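PDB 3IL0: aminopeptidase P; XAA-pro aminopeptidase from Streptococcus thermophilus, which probably acts as a metal-dependent aminopeptidase of the M24B family that removes an N-terminal residue preceding proline, this chain being its N-terminal domain. Local coordinates for residues A13-Q17 and S18-A22; D77-K80 and D81-K84. All blocks are in the same frame, centred on the assembly; numbering follows the deposited sequence.

Interaction 1 (A13-Q17 and S18-A22); sequences AKLVQ and SGLDA
Leu20 folds back onto Leu15 where the chain leaves helix 7-18. The two side chains cross at about a right angle: Leu15 CD2 rests on Leu20 CB at 3.6 Å, and Leu20 CD1 lies 4.0 Å from the same methyl. Alongside this apolar contact, Leu20 N donates to Leu15 O over 3.2 Å. Gly19 N reaches Val16 O, also at 3.2 Å, but from well above the carbonyl plane (64° out of it). These two backbone bonds, with the positive phi of Gly19 (75°), make a Schellman motif. One residue earlier, Ser18 N keeps the helical bond to Lys14 O at 2.7 Å. A chi1 of 77° sets Ser18 OG between its own backbone N and carbonyl carbon, 3.0 Å from both Lys14 O and Leu15 O, so its proton could serve either. Farther out, Phe123 touches Ser18 and Leu20 and receives Lys14 in a cation-pi contact. Beyond the turn, Asp21 OD2 accepts hydrogen bonds from the backbone N of Glu92 and Thr93, tying the approach to strand 22-25 to neighbouring strand 93-97.

Interaction 2 (D77-K80 and D81-K84); sequences DPLK and DIVK
Asp81 folds back over Asp77 and Lys80 points to the same side, in the first two turns of helix 78-88, which has Asp77 at its N-cap and Pro78 as its first residue. Asp81 N closes the first turn on Asp77 O at 3.0 Å. The Asp81 carboxylate lies over this start of the helix, where the helix dipole would be expected to favour its negative charge. With chi1 at -69° its CG sits beside the backbone N, and OD2 comes within 3.2 Å of Asp77 O; as both are acceptors, this is proximity without a bond. OD1 faces the lysines. Lys80 brings NZ to 4.7 Å from Asp81 OD1, too far for an ion pair but on the same side as the Lys84 ammonium.

On the inner side, Ile82 N takes the next helical bond, to Pro78 O, and the Ile82 CG1 branch lies 3.3 Å from that same oxygen. Leu79 CD2 and Ile82 CD1 are 4.3 Å apart, a loose touch between methyl ends. Leu79, together with Val83, packs on helix 102-111, whereas Ile82 and Pro78 rest on strands 42-47 and 51-55, so this end of the helix joins the sheet to a second helix; Leu79, Ile82 and Val83 all meet Phe112 as well. Val83 N bonds to Leu79 O, with Val83 CG2 pressed close to that carbonyl.

Lys84 folds back along the exposed side, bent at chi3 and chi4, to form a salt bridge with Asp81, three residues earlier. Its NZ stands 4.2 Å from Lys80 NZ, the carboxylate being near both ammonium groups, and donates over 2.7 Å to the anti lone pair of Asp81 OD1.

In the fold
Interaction 1 ends a helix and interaction 2 begins one, in series along the chain of the same creatinase/prolidase-type N-terminal domain. Their centres lie 20 Å apart and their nearest atoms about 7 Å, without touching. What connects them is the central mixed sheet: Ala22 of 18-22 and Ile82 of 81-84 both pack on Phe45 of strand 42-47, which runs antiparallel beside strands 22-25 and 51-55. Helix 123-128 flanks interaction 1, whereas helix 102-111 flanks interaction 2. Neither contact belongs to a metal site; in this family the metal centre is expected in the catalytic domain, which this chain lacks.

Interaction 1 (A13-Q17 and S18-A22)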
loop_
_atom_site.group_PDB
_atom_site.type_symbol
_atom_site.label_atom_id
_atom_site.label_comp_id
_atom_site.label_asym_id
_atom_site.label_seq_id
_atom_site.Cartn_x
_atom_site.Cartn_y
_atom_site.Cartn_z
ATOM N N ALA A 13 -8.700 -10.714 2.485
ATOM C CA ALA A 13 -8.731 -11.916 3.305
ATOM C C ALA A 13 -7.360 -12.163 3.999
ATOM O O ALA A 13 -7.261 -12.646 5.155
ATOM C CB ALA A 13 -9.116 -13.088 2.423
ATOM N N LYS A 14 -6.297 -11.826 3.280
ATOM C CA LYS A 14 -4.960 -12.103 3.765
ATOM C C LYS A 14 -4.662 -11.127 4.908
ATOM O O LYS A 14 -4.021 -11.502 5.886
ATOM C CB LYS A 14 -3.957 -12.030 2.613
ATOM C CG LYS A 14 -2.547 -12.546 2.931
ATOM C CD LYS A 14 -1.962 -13.391 1.720
ATOM C CE LYS A 14 -0.963 -14.385 2.241
ATOM N NZ LYS A 14 0.219 -13.634 2.612
ATOM N N LEU A 15 -5.228 -9.920 4.822
ATOM C CA LEU A 15 -5.074 -8.912 5.883
ATOM C C LEU A 15 -5.655 -9.482 7.174
ATOM O O LEU A 15 -5.019 -9.440 8.244
ATOM C CB LEU A 15 -5.756 -7.557 5.505
ATOM C CG LEU A 15 -5.047 -6.509 4.662
ATOM C CD1 LEU A 15 -5.823 -5.116 4.495
ATOM C CD2 LEU A 15 -3.646 -6.271 5.329
ATOM N N VAL A 16 -6.874 -10.005 7.072
ATOM C CA VAL A 16 -7.535 -10.664 8.223
ATOM C C VAL A 16 -6.649 -11.822 8.750
ATOM O O VAL A 16 -6.299 -11.877 9.934
ATOM C CB VAL A 16 -8.944 -11.164 7.841
ATOM C CG1 VAL A 16 -9.509 -12.083 8.933
ATOM C CG2 VAL A 16 -9.832 -9.971 7.553
ATOM N N GLN A 17 -6.247 -12.720 7.861
ATOM C CA GLN A 17 -5.449 -13.872 8.269
ATOM C C GLN A 17 -4.113 -13.436 8.926
ATOM O O GLN A 17 -3.635 -14.041 9.878
ATOM C CB GLN A 17 -5.245 -14.803 7.055
ATOM C CG GLN A 17 -3.924 -15.548 7.019
ATOM C CD GLN A 17 -3.655 -16.522 8.211
ATOM O OE1 GLN A 17 -4.354 -17.557 8.392
ATOM N NE2 GLN A 17 -2.580 -16.226 8.985
ATOM N N SER A 18 -3.538 -12.351 8.444
ATOM C CA SER A 18 -2.251 -11.928 8.909
ATOM C C SER A 18 -2.285 -11.005 10.164
ATOM O O SER A 18 -1.258 -10.709 10.752
ATOM C CB SER A 18 -1.561 -11.240 7.743
ATOM O OG SER A 18 -2.141 -9.932 7.621
ATOM N N GLY A 19 -3.449 -10.547 10.589
ATOM C CA GLY A 19 -3.511 -9.629 11.723
ATOM C C GLY A 19 -3.080 -8.190 11.450
ATOM O O GLY A 19 -2.760 -7.475 12.357
ATOM N N LEU A 20 -3.127 -7.765 10.193
ATOM C CA LEU A 20 -2.706 -6.428 9.791
ATOM C C LEU A 20 -3.923 -5.527 9.568
ATOM O O LEU A 20 -4.897 -5.948 8.967
ATOM C CB LEU A 20 -1.945 -6.530 8.468
ATOM C CG LEU A 20 -0.574 -7.259 8.425
ATOM C CD1 LEU A 20 -0.126 -7.326 6.939
ATOM C CD2 LEU A 20 0.472 -6.588 9.308
ATOM N N ASP A 21 -3.869 -4.291 10.062
ATOM C CA ASP A 21 -4.850 -3.264 9.649
ATOM C C ASP A 21 -4.561 -2.680 8.273
ATOM O O ASP A 21 -5.460 -2.086 7.620
ATOM C CB ASP A 21 -4.825 -2.129 10.636
ATOM C CG ASP A 21 -5.235 -2.579 12.011
ATOM O OD1 ASP A 21 -6.160 -3.412 12.062
ATOM O OD2 ASP A 21 -4.596 -2.207 13.009
ATOM N N ALA A 22 -3.300 -2.808 7.840
ATOM C CA ALA A 22 -2.837 -2.219 6.586
ATOM C C ALA A 22 -1.531 -2.878 6.076
ATOM O O ALA A 22 -0.803 -3.498 6.824
ATOM C CB ALA A 22 -2.626 -0.702 6.828
#

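Interaction 2 (D77-K80 and D81-K84)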
loop_
_atom_site.group_PDB
_atom_site.type_symbol
_atom_site.label_atom_id
_atom_site.label_comp_id
_atom_site.label_asym_id
_atom_site.label_seq_id
_atom_site.Cartn_x
_atom_site.Cartn_y
_atom_site.Cartn_z
ATOM N N ASP A 77 4.741 13.542 -0.807
ATOM C CA ASP A 77 5.280 12.694 0.308
ATOM C C ASP A 77 4.294 11.623 0.736
ATOM O O ASP A 77 3.467 11.834 1.637
ATOM C CB ASP A 77 5.701 13.483 1.548
ATOM C CG ASP A 77 6.692 12.682 2.416
ATOM O OD1 ASP A 77 6.810 11.403 2.281
ATOM O OD2 ASP A 77 7.371 13.365 3.206
ATOM N N PRO A 78 4.389 10.466 0.076
ATOM C CA PRO A 78 3.298 9.546 0.263
ATOM C C PRO A 78 3.207 8.978 1.690
ATOM O O PRO A 78 2.082 8.741 2.149
ATOM C CB PRO A 78 3.520 8.484 -0.825
ATOM C CG PRO A 78 4.900 8.791 -1.410
ATOM C CD PRO A 78 5.166 10.199 -1.144
ATOM N N LEU A 79 4.345 8.777 2.368
ATOM C CA LEU A 79 4.317 8.220 3.735
ATOM C C LEU A 79 3.676 9.260 4.712
ATOM O O LEU A 79 2.938 8.895 5.611
ATOM C CB LEU A 79 5.707 7.743 4.219
ATOM C CG LEU A 79 6.317 6.576 3.424
ATOM C CD1 LEU A 79 7.805 6.402 3.688
ATOM C CD2 LEU A 79 5.595 5.283 3.706
ATOM N N LYS A 80 3.968 10.539 4.503
ATOM C CA LYS A 80 3.320 11.632 5.247
ATOM C C LYS A 80 1.837 11.582 5.004
ATOM O O LYS A 80 1.058 11.672 5.945
ATOM C CB LYS A 80 3.851 12.982 4.793
ATOM C CG LYS A 80 3.908 14.021 5.922
ATOM C CD LYS A 80 4.411 15.433 5.458
ATOM C CE LYS A 80 3.325 16.233 4.652
ATOM N NZ LYS A 80 1.960 16.207 5.309
ATOM N N ASP A 81 1.415 11.391 3.757
ATOM C CA ASP A 81 -0.023 11.340 3.516
ATOM C C ASP A 81 -0.693 10.096 4.105
ATOM O O ASP A 81 -1.822 10.206 4.568
ATOM C CB ASP A 81 -0.343 11.500 2.012
ATOM C CG ASP A 81 -0.036 12.924 1.509
ATOM O OD1 ASP A 81 -0.569 13.866 2.164
ATOM O OD2 ASP A 81 0.753 13.103 0.542
ATOM N N ILE A 82 -0.009 8.944 4.107
ATOM C CA ILE A 82 -0.582 7.707 4.671
ATOM C C ILE A 82 -0.871 7.831 6.195
ATOM O O ILE A 82 -1.857 7.289 6.714
ATOM C CB ILE A 82 0.344 6.513 4.440
ATOM C CG1 ILE A 82 0.334 6.120 2.956
ATOM C CG2 ILE A 82 -0.072 5.294 5.279
ATOM C CD1 ILE A 82 1.468 5.157 2.579
ATOM N N VAL A 83 0.044 8.515 6.886
ATOM C CA VAL A 83 -0.021 8.809 8.324
ATOM C C VAL A 83 -1.381 9.464 8.703
ATOM O O VAL A 83 -2.015 9.072 9.670
ATOM C CB VAL A 83 1.205 9.783 8.786
ATOM C CG1 VAL A 83 1.079 10.256 10.177
ATOM C CG2 VAL A 83 2.470 9.071 8.665
ATOM N N LYS A 84 -1.850 10.423 7.937
ATOM C CA LYS A 84 -3.176 10.967 8.205
ATOM C C LYS A 84 -4.267 9.888 8.248
ATOM O O LYS A 84 -5.120 9.890 9.119
ATOM C CB LYS A 84 -3.594 11.921 7.101
ATOM C CG LYS A 84 -2.892 13.188 7.044
ATOM C CD LYS A 84 -3.570 14.034 5.986
ATOM C CE LYS A 84 -3.065 13.775 4.620
ATOM N NZ LYS A 84 -1.830 14.652 4.434
#